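Extracellular PQQ-dependent sugar dehydrogenase (Coprinopsis cinerea, PDB 6JT6) is a haem-binding cytochrome b domain of a fungal pyranose dehydrogenase and probably passes on electrons drawn from sugars by its PQQ-dependent catalytic domain. Local coordinates at residues Thr24-Phe32 and Phe44-Ala52. Sequence-based numbering, arbitrary orientation.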
loop_
_atom_site.group_PDB
_atom_site.type_symbol
_atom_site.label_atom_id
_atom_site.label_comp_id
_atom_site.label_asym_id
_atom_site.label_seq_id
_atom_site.Cartn_x
_atom_site.Cartn_y
_atom_site.Cartn_z
ATOM N N THR A 24 7.765 13.444 -4.235
ATOM C CA THR A 24 8.400 12.332 -3.539
ATOM C C THR A 24 9.061 11.326 -4.479
ATOM O O THR A 24 9.945 10.548 -4.062
ATOM C CB THR A 24 7.365 11.619 -2.651
ATOM O OG1 THR A 24 6.319 11.056 -3.468
ATOM C CG2 THR A 24 6.767 12.616 -1.621
ATOM N N ASP A 25 8.630 11.344 -5.748
ATOM C CA ASP A 25 8.956 10.299 -6.733
ATOM C C ASP A 25 8.563 8.877 -6.269
ATOM O O ASP A 25 9.224 7.889 -6.580
ATOM C CB ASP A 25 10.424 10.358 -7.147
ATOM C CG ASP A 25 10.764 11.636 -7.855
ATOM O OD1 ASP A 25 9.949 12.085 -8.703
ATOM O OD2 ASP A 25 11.851 12.191 -7.552
ATOM N N ALA A 26 7.484 8.808 -5.503
ATOM C CA ALA A 26 6.990 7.538 -5.043
ATOM C C ALA A 26 5.673 7.235 -5.748
ATOM O O ALA A 26 5.000 8.161 -6.268
ATOM C CB ALA A 26 6.824 7.576 -3.540
ATOM N N SER A 27 5.303 5.948 -5.745
ATOM C CA SER A 27 4.053 5.472 -6.353
ATOM C C SER A 27 3.240 4.623 -5.392
ATOM O O SER A 27 3.806 3.842 -4.594
ATOM C CB SER A 27 4.368 4.547 -7.534
ATOM O OG SER A 27 5.254 5.127 -8.425
ATOM N N TRP A 28 1.927 4.734 -5.498
ATOM C CA TRP A 28 0.988 3.899 -4.700
ATOM C C TRP A 28 0.120 3.173 -5.701
ATOM O O TRP A 28 -0.615 3.819 -6.428
ATOM C CB TRP A 28 0.132 4.784 -3.781
ATOM C CG TRP A 28 0.907 5.328 -2.600
ATOM C CD1 TRP A 28 0.883 4.860 -1.307
ATOM C CD2 TRP A 28 1.817 6.450 -2.606
ATOM N NE1 TRP A 28 1.719 5.633 -0.505
ATOM C CE2 TRP A 28 2.297 6.612 -1.275
ATOM C CE3 TRP A 28 2.257 7.350 -3.602
ATOM C CZ2 TRP A 28 3.224 7.601 -0.923
ATOM C CZ3 TRP A 28 3.196 8.345 -3.240
ATOM C CH2 TRP A 28 3.654 8.461 -1.901
ATOM N N GLY A 29 0.229 1.841 -5.772
ATOM C CA GLY A 29 -0.539 1.046 -6.728
ATOM C C GLY A 29 -1.521 0.144 -6.006
ATOM O O GLY A 29 -1.248 -0.263 -4.875
ATOM N N TYR A 30 -2.681 -0.122 -6.622
ATOM C CA TYR A 30 -3.685 -1.018 -6.061
ATOM C C TYR A 30 -4.322 -1.855 -7.135
ATOM O O TYR A 30 -4.516 -1.393 -8.243
ATOM C CB TYR A 30 -4.801 -0.257 -5.312
ATOM C CG TYR A 30 -4.260 0.642 -4.246
ATOM C CD1 TYR A 30 -4.035 0.150 -2.946
ATOM C CD2 TYR A 30 -3.907 1.982 -4.545
ATOM C CE1 TYR A 30 -3.505 0.978 -1.958
ATOM C CE2 TYR A 30 -3.394 2.817 -3.565
ATOM C CZ TYR A 30 -3.187 2.304 -2.288
ATOM O OH TYR A 30 -2.653 3.101 -1.301
ATOM N N ILE A 31 -4.638 -3.095 -6.766
ATOM C CA ILE A 31 -5.434 -3.993 -7.579
ATOM C C ILE A 31 -6.533 -4.530 -6.670
ATOM O O ILE A 31 -6.232 -5.005 -5.586
ATOM C CB ILE A 31 -4.604 -5.180 -8.128
ATOM C CG1 ILE A 31 -3.265 -4.711 -8.739
ATOM C CG2 ILE A 31 -5.405 -5.894 -9.202
ATOM C CD1 ILE A 31 -2.282 -5.838 -9.067
ATOM N N PHE A 32 -7.785 -4.446 -7.105
ATOM C CA PHE A 32 -8.912 -4.926 -6.296
ATOM C C PHE A 32 -9.574 -6.068 -7.064
ATOM O O PHE A 32 -9.490 -6.108 -8.300
ATOM C CB PHE A 32 -9.928 -3.797 -5.962
ATOM C CG PHE A 32 -9.464 -2.853 -4.887
ATOM C CD1 PHE A 32 -10.006 -2.925 -3.594
ATOM C CD2 PHE A 32 -8.549 -1.839 -5.168
ATOM C CE1 PHE A 32 -9.575 -2.042 -2.593
ATOM C CE2 PHE A 32 -8.118 -0.965 -4.169
ATOM C CZ PHE A 32 -8.623 -1.070 -2.881
ATOM N N PHE A 44 -7.340 -6.661 -1.184
ATOM C CA PHE A 44 -6.772 -6.040 -2.378
ATOM C C PHE A 44 -5.277 -6.289 -2.362
ATOM O O PHE A 44 -4.749 -6.763 -1.371
ATOM C CB PHE A 44 -7.085 -4.533 -2.462
ATOM C CG PHE A 44 -6.508 -3.713 -1.323
ATOM C CD1 PHE A 44 -5.260 -3.102 -1.451
ATOM C CD2 PHE A 44 -7.255 -3.504 -0.143
ATOM C CE1 PHE A 44 -4.705 -2.360 -0.412
ATOM C CE2 PHE A 44 -6.720 -2.737 0.898
ATOM C CZ PHE A 44 -5.446 -2.166 0.760
ATOM N N ILE A 45 -4.632 -5.985 -3.482
ATOM C CA ILE A 45 -3.186 -6.014 -3.588
ATOM C C ILE A 45 -2.717 -4.569 -3.616
ATOM O O ILE A 45 -3.304 -3.736 -4.343
ATOM C CB ILE A 45 -2.748 -6.721 -4.885
ATOM C CG1 ILE A 45 -3.135 -8.217 -4.835
ATOM C CG2 ILE A 45 -1.247 -6.543 -5.140
ATOM C CD1 ILE A 45 -3.099 -8.875 -6.223
ATOM N N GLY A 46 -1.675 -4.268 -2.831
ATOM C CA GLY A 46 -1.077 -2.930 -2.863
ATOM C C GLY A 46 0.382 -2.931 -3.302
ATOM O O GLY A 46 1.070 -3.953 -3.237
ATOM N N LEU A 47 0.849 -1.761 -3.743
ATOM C CA LEU A 47 2.244 -1.552 -4.068
ATOM C C LEU A 47 2.663 -0.210 -3.510
ATOM O O LEU A 47 1.981 0.797 -3.756
ATOM C CB LEU A 47 2.454 -1.573 -5.591
ATOM C CG LEU A 47 3.786 -0.961 -6.109
ATOM C CD1 LEU A 47 5.011 -1.822 -5.790
ATOM C CD2 LEU A 47 3.727 -0.719 -7.610
ATOM N N PHE A 48 3.764 -0.216 -2.753
ATOM C CA PHE A 48 4.459 1.008 -2.356
ATOM C C PHE A 48 5.783 0.944 -3.089
ATOM O O PHE A 48 6.518 -0.031 -2.950
ATOM C CB PHE A 48 4.764 1.033 -0.855
ATOM C CG PHE A 48 3.541 1.077 0.040
ATOM C CD1 PHE A 48 2.400 1.815 -0.310
ATOM C CD2 PHE A 48 3.558 0.412 1.280
ATOM C CE1 PHE A 48 1.307 1.867 0.562
ATOM C CE2 PHE A 48 2.459 0.463 2.139
ATOM C CZ PHE A 48 1.349 1.188 1.778
ATOM N N GLN A 49 6.111 2.010 -3.810
ATOM C CA GLN A 49 7.368 2.057 -4.543
ATOM C C GLN A 49 7.954 3.443 -4.376
ATOM O O GLN A 49 7.242 4.437 -4.473
ATOM C CB GLN A 49 7.139 1.754 -6.027
ATOM C CG GLN A 49 8.422 1.785 -6.862
ATOM C CD GLN A 49 8.249 1.076 -8.197
ATOM O OE1 GLN A 49 7.938 -0.102 -8.245
ATOM N NE2 GLN A 49 8.452 1.806 -9.287
ATOM N N GLY A 50 9.251 3.523 -4.149
ATOM C CA GLY A 50 9.865 4.824 -4.137
ATOM C C GLY A 50 11.365 4.720 -4.235
ATOM O O GLY A 50 11.886 3.611 -4.398
ATOM N N PRO A 51 12.053 5.875 -4.141
ATOM C CA PRO A 51 13.519 5.949 -4.108
ATOM C C PRO A 51 14.040 5.008 -3.033
ATOM O O PRO A 51 13.447 4.933 -1.963
ATOM C CB PRO A 51 13.790 7.422 -3.708
ATOM C CG PRO A 51 12.577 8.140 -4.193
ATOM C CD PRO A 51 11.447 7.192 -3.846
ATOM N N ALA A 52 15.134 4.296 -3.308
ATOM C CA ALA A 52 15.694 3.348 -2.335
ATOM C C ALA A 52 16.153 4.019 -1.040
ATOM O O ALA A 52 16.294 3.368 -0.007
ATOM C CB ALA A 52 16.852 2.593 -2.957
#
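Ser27 and Gln49, Gly29 and Leu47, and Ile31 and Ile45 are the hydrogen-bonded pairs of an antiparallel beta hairpin, whose strands 26-33 and 43-51 lie side by side in one sheet of a cytochrome domain of the kind found in cellobiose dehydrogenase. Each pair exchanges two backbone bonds, so six amide N-H groups and six carbonyls are satisfied across the contact. Ser27 N reaches Gln49 O at 2.8 Å, and Ile45 N meets Ile31 O almost straight, at 170°. Leu47 N instead approaches Gly29 O from above the carbonyl plane. Between these pairs, the backbones of Trp28 and Tyr30 bond to strand 15-21, through Phe19 and Ser17. Thr24 OG1 accepts from Ala26 N in an ST turn, and Gln49 OE1 from Arg115 NH1. Glycine suits position 29, where a CB would press against Leu47 CB. Ile31 and Ile45, branched at CB as suits an extended strand, lie side by side against helix 182-191, both touching Tyr182.

The other face is aromatic and looks toward strand 138-146, with the side chain of Phe48 about 7 Å from the bound haem. Here the buried polar ends find partners: Trp28 NE1 bonds to Gly58 O, and Tyr30 OH to Asn59 ND2. Trp28 CD1 touches Phe48 CD1 at 3.5 Å, the ring planes 73° apart. Gly46 faces Tyr30, and Phe44 CE1 lies at the edge of the tyrosine ring. With CG between its backbone N and carbonyl carbon (chi1 62°), the Phe44 ring also slides alongside that of Phe32, the planes near parallel but barely overlapping. With an alanine in place of Phe32, the CB of Phe44 and one face of the Phe44 ring would probably lose their cover. That cover includes a CH-pi contact: Phe44 CB sits 3.5 Å from the centroid of the Phe32 ring, over its face.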